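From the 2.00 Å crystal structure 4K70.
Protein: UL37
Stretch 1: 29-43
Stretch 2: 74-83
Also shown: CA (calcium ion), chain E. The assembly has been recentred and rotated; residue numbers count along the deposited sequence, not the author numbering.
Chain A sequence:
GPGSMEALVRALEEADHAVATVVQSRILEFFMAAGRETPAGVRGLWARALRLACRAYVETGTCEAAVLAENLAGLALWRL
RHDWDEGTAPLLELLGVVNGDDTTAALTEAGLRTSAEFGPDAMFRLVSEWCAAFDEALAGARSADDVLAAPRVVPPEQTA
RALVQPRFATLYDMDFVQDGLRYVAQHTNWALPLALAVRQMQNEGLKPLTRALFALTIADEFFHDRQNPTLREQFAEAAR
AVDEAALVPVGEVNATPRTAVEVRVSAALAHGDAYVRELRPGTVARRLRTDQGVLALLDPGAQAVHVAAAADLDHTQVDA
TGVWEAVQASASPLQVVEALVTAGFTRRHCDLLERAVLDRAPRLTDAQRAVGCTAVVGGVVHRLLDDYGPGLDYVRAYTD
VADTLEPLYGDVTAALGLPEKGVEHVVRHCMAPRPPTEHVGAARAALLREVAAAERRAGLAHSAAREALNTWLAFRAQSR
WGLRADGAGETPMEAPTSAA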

# COMPACT_ATOMS: atom_id res chain seq x y z
N GLU A 29 -20.58 27.00 -8.46
CA GLU A 29 -20.94 25.60 -8.66
C GLU A 29 -19.72 24.75 -8.97
O GLU A 29 -19.59 23.62 -8.49
N PHE A 30 -18.82 25.30 -9.78
CA PHE A 30 -17.58 24.61 -10.09
C PHE A 30 -16.78 24.42 -8.80
O PHE A 30 -16.22 23.35 -8.56
N PHE A 31 -16.75 25.47 -7.98
CA PHE A 31 -16.06 25.42 -6.70
C PHE A 31 -16.50 24.22 -5.84
O PHE A 31 -15.73 23.72 -5.03
N MET A 32 -17.73 23.76 -6.04
CA MET A 32 -18.27 22.67 -5.23
C MET A 32 -18.58 21.39 -6.02
O MET A 32 -19.10 20.42 -5.46
N ALA A 33 -18.25 21.37 -7.30
CA ALA A 33 -18.55 20.23 -8.16
C ALA A 33 -17.87 18.94 -7.70
O ALA A 33 -16.89 18.96 -6.96
N ALA A 34 -18.42 17.81 -8.15
CA ALA A 34 -17.91 16.51 -7.74
C ALA A 34 -17.40 15.72 -8.94
O ALA A 34 -16.83 14.64 -8.79
N GLY A 35 -17.61 16.27 -10.13
CA GLY A 35 -17.25 15.58 -11.35
C GLY A 35 -15.76 15.37 -11.58
O GLY A 35 -15.00 16.35 -11.73
N ARG A 36 -15.35 14.11 -11.63
CA ARG A 36 -13.96 13.77 -11.92
C ARG A 36 -13.63 13.93 -13.40
O ARG A 36 -14.49 13.81 -14.26
N GLU A 37 -12.36 14.20 -13.68
CA GLU A 37 -11.89 14.50 -15.02
C GLU A 37 -10.63 13.70 -15.31
O GLU A 37 -9.98 13.20 -14.39
N THR A 38 -10.28 13.57 -16.58
CA THR A 38 -9.09 12.83 -16.94
C THR A 38 -8.08 13.79 -17.57
O THR A 38 -8.44 14.89 -18.00
N PRO A 39 -6.81 13.39 -17.60
CA PRO A 39 -5.76 14.24 -18.15
C PRO A 39 -6.05 14.69 -19.59
O PRO A 39 -5.89 15.87 -19.91
N ALA A 40 -6.47 13.76 -20.44
CA ALA A 40 -6.84 14.08 -21.82
C ALA A 40 -8.04 15.02 -21.85
O ALA A 40 -8.11 15.92 -22.68
N GLY A 41 -8.98 14.80 -20.95
CA GLY A 41 -10.17 15.64 -20.87
C GLY A 41 -9.84 17.07 -20.48
O GLY A 41 -10.27 18.03 -21.12
N VAL A 42 -9.07 17.22 -19.41
CA VAL A 42 -8.64 18.55 -18.99
C VAL A 42 -7.80 19.21 -20.07
O VAL A 42 -7.98 20.38 -20.36
N ARG A 43 -6.88 18.45 -20.64
CA ARG A 43 -6.01 18.92 -21.70
C ARG A 43 -6.80 19.47 -22.89
O ARG A 43 -6.44 20.49 -23.47
N GLY A 74 -4.89 24.32 -10.23
CA GLY A 74 -5.02 23.45 -9.07
C GLY A 74 -6.41 22.84 -8.95
O GLY A 74 -6.55 21.65 -8.66
N LEU A 75 -7.43 23.66 -9.17
CA LEU A 75 -8.80 23.19 -9.10
C LEU A 75 -9.07 22.11 -10.13
O LEU A 75 -9.79 21.16 -9.85
N ALA A 76 -8.47 22.25 -11.31
CA ALA A 76 -8.64 21.27 -12.39
C ALA A 76 -7.93 19.96 -12.08
O ALA A 76 -8.41 18.88 -12.40
N LEU A 77 -6.77 20.06 -11.44
CA LEU A 77 -5.99 18.88 -11.10
C LEU A 77 -6.58 18.12 -9.92
O LEU A 77 -6.34 16.92 -9.77
N TRP A 78 -7.36 18.81 -9.10
CA TRP A 78 -7.80 18.26 -7.81
C TRP A 78 -8.65 17.01 -7.94
O TRP A 78 -8.54 16.07 -7.14
N ARG A 79 -9.54 17.00 -8.93
CA ARG A 79 -10.43 15.86 -9.11
C ARG A 79 -10.01 15.01 -10.29
O ARG A 79 -10.84 14.41 -10.96
N LEU A 80 -8.71 14.94 -10.53
CA LEU A 80 -8.17 14.26 -11.70
C LEU A 80 -8.17 12.73 -11.57
O LEU A 80 -7.74 12.19 -10.55
N ARG A 81 -8.67 12.04 -12.58
CA ARG A 81 -8.57 10.58 -12.64
C ARG A 81 -7.54 10.17 -13.69
O ARG A 81 -7.80 10.25 -14.89
N HIS A 82 -6.37 9.75 -13.23
CA HIS A 82 -5.27 9.41 -14.11
C HIS A 82 -5.01 7.92 -14.05
O HIS A 82 -4.98 7.33 -12.98
N ASP A 83 -4.81 7.30 -15.21
CA ASP A 83 -4.53 5.87 -15.27
C ASP A 83 -3.04 5.65 -15.06
O ASP A 83 -2.26 5.85 -15.98

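Where two loops meet between helices, the backbone often sets the register and the side chains fill the space that remains. The contact between residues 29-43 and 74-83 of UL37 is a compact example. Its strongest polar links flank a single beta bridge between Glu 37 and Leu 80: Arg 81 N donates to Glu 37 O at a short 2.5 Å and nearly straight, and Glu 37 N donates to Arg 79 O at 3.1 Å. The carboxylate of Glu 37 plays no part in this pairing and is satisfied elsewhere in the structure.

Arginines then extend the polar network from the bridge. Arg 79, with chi angles m, t, m and then -124°, loses more area to the opposing stretch than any other residue here. Its NH1 makes a weak hydrogen bond to Ala 33 O (3.0 Å) and also donates to a water, 3.2 Å from NH1 to the water oxygen; that water in turn donates to Phe 31 O, with 2.8 Å between the two oxygens. The side chain thus reaches two carbonyls of the first stretch, that of Ala 33 directly and that of Phe 31 through solvent. NH2 of the same arginine lies over one face of the Phe 30 ring, 3.8 Å from Phe 30 CZ, but the cation-pi geometry is long and at most weakly attractive.

Arg 36 starts in m and departs from the standard wells at chi2 and chi3. Its NH1 gives a weak hydrogen bond to Leu 80 O at 3.2 Å, while one face of its guanidinium is covered by Arg 81 CB. Arg 81 (t, t, m, then -76°) points its CA-to-CB bond toward the first stretch and brings NH1 to 3.3 Å from Arg 36 NH2. Both atoms are donors and both groups carry positive charge, so this proximity is no bond.

Apolar packing lies outward from these links. Leu 75 (m, t) points toward the first stretch, its CB 3.8 Å from Phe 30 CE2 and its CD1 3.7 Å from Phe 31 CE1, at the ring edge. Phe 30 is t and Phe 31 m. Leu 80 (t, p) starts away but returns at its tip: its CD1 lies 3.9 Å from Pro 39 CD and 4.0 Å from CG2 of Val 42 (t), which points inward. Thr 38, in p, instead caps its own helix, OG1 accepting from Gly 41 N at 3.3 Å. Beyond the contact, Asp 83 binds calcium through OD1 and OD2, each 2.5 Å from the CA ion.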

# COMPACT_ATOMS: atom_id res chain seq x y z
CB GLU A 29 -21.99 25.47 -9.77
CG GLU A 29 -23.36 25.96 -9.36
CD GLU A 29 -24.20 26.39 -10.55
OE1 GLU A 29 -23.95 25.90 -11.67
OE2 GLU A 29 -25.11 27.24 -10.35
CB PHE A 30 -16.77 25.38 -11.13
CG PHE A 30 -15.42 24.80 -11.39
CD1 PHE A 30 -15.28 23.64 -12.14
CD2 PHE A 30 -14.28 25.42 -10.91
CE1 PHE A 30 -14.02 23.10 -12.39
CE2 PHE A 30 -13.02 24.89 -11.15
CZ PHE A 30 -12.89 23.73 -11.90
CB PHE A 31 -16.25 26.73 -5.92
CG PHE A 31 -15.44 27.88 -6.46
CD1 PHE A 31 -14.39 27.66 -7.34
CD2 PHE A 31 -15.72 29.19 -6.07
CE1 PHE A 31 -13.63 28.72 -7.83
CE2 PHE A 31 -14.97 30.26 -6.56
CZ PHE A 31 -13.92 30.03 -7.44
CB MET A 32 -19.50 23.14 -4.46
CG MET A 32 -19.17 24.13 -3.35
SD MET A 32 -20.63 24.65 -2.43
CE MET A 32 -21.41 25.71 -3.64
CB ALA A 33 -18.19 20.54 -9.60
CB ALA A 34 -18.99 15.74 -7.01
CB ARG A 36 -13.63 12.35 -11.45
CG ARG A 36 -13.48 12.23 -9.94
CD ARG A 36 -12.08 11.75 -9.58
NE ARG A 36 -12.11 10.35 -9.18
CZ ARG A 36 -11.04 9.57 -9.11
NH1 ARG A 36 -9.84 10.04 -9.41
NH2 ARG A 36 -11.19 8.30 -8.73
CB GLU A 37 -11.59 15.99 -15.14
CG GLU A 37 -12.24 16.64 -16.36
CD GLU A 37 -13.42 17.53 -15.99
OE1 GLU A 37 -13.51 17.93 -14.80
OE2 GLU A 37 -14.25 17.82 -16.88
CB THR A 38 -9.40 11.66 -17.91
OG1 THR A 38 -9.80 12.17 -19.19
CG2 THR A 38 -10.50 10.75 -17.34
CB PRO A 39 -4.52 13.34 -18.08
CG PRO A 39 -4.78 12.45 -16.89
CD PRO A 39 -6.28 12.21 -16.90
CB ALA A 40 -7.14 12.78 -22.63
CB VAL A 42 -7.85 18.52 -17.68
CG1 VAL A 42 -7.23 19.90 -17.39
CG2 VAL A 42 -8.75 18.05 -16.55
CB ARG A 43 -5.11 17.77 -22.14
CG ARG A 43 -3.92 18.17 -22.96
CD ARG A 43 -2.81 17.15 -22.79
NE ARG A 43 -3.27 15.79 -23.03
CZ ARG A 43 -3.46 15.27 -24.24
NH1 ARG A 43 -3.22 16.00 -25.32
NH2 ARG A 43 -3.88 14.02 -24.37
CB LEU A 75 -9.78 24.35 -9.31
CG LEU A 75 -9.80 25.44 -8.23
CD1 LEU A 75 -10.70 26.60 -8.66
CD2 LEU A 75 -10.25 24.84 -6.90
CB ALA A 76 -8.13 21.85 -13.71
CB LEU A 77 -4.55 19.28 -10.79
CG LEU A 77 -3.46 19.23 -11.86
CD1 LEU A 77 -4.04 19.20 -13.26
CD2 LEU A 77 -2.50 20.41 -11.69
CB TRP A 78 -8.61 19.31 -7.05
CG TRP A 78 -8.52 19.22 -5.55
CD1 TRP A 78 -8.89 18.17 -4.75
CD2 TRP A 78 -8.04 20.25 -4.66
NE1 TRP A 78 -8.67 18.48 -3.42
CE2 TRP A 78 -8.15 19.75 -3.34
CE3 TRP A 78 -7.53 21.54 -4.85
CZ2 TRP A 78 -7.76 20.50 -2.22
CZ3 TRP A 78 -7.15 22.28 -3.74
CH2 TRP A 78 -7.27 21.76 -2.44
CB ARG A 79 -11.88 16.32 -9.25
CG ARG A 79 -12.51 16.85 -7.96
CD ARG A 79 -13.69 17.80 -8.24
NE ARG A 79 -13.25 19.06 -8.83
CZ ARG A 79 -13.51 20.27 -8.32
NH1 ARG A 79 -14.22 20.39 -7.21
NH2 ARG A 79 -13.05 21.36 -8.93
CB LEU A 80 -6.76 14.78 -11.99
CG LEU A 80 -6.16 14.50 -13.36
CD1 LEU A 80 -6.99 15.20 -14.42
CD2 LEU A 80 -4.71 14.96 -13.39
CB ARG A 81 -9.92 9.93 -12.94
CG ARG A 81 -9.87 8.40 -12.79
CD ARG A 81 -10.93 7.67 -13.59
NE ARG A 81 -12.26 7.81 -13.02
CZ ARG A 81 -12.70 7.16 -11.95
NH1 ARG A 81 -11.89 6.33 -11.28
NH2 ARG A 81 -13.94 7.36 -11.52
CB HIS A 82 -4.00 10.17 -13.70
CG HIS A 82 -2.78 9.74 -14.44
ND1 HIS A 82 -2.72 9.70 -15.82
CD2 HIS A 82 -1.56 9.33 -14.01
CE1 HIS A 82 -1.53 9.28 -16.20
NE2 HIS A 82 -0.81 9.04 -15.12
CB ASP A 83 -4.96 5.31 -16.63
CG ASP A 83 -4.84 3.80 -16.70
OD1 ASP A 83 -4.34 3.17 -15.73
OD2 ASP A 83 -5.26 3.24 -17.73
CA CA E . -5.13 0.94 -16.64
O HOH W 1 -13.19 23.22 -6.00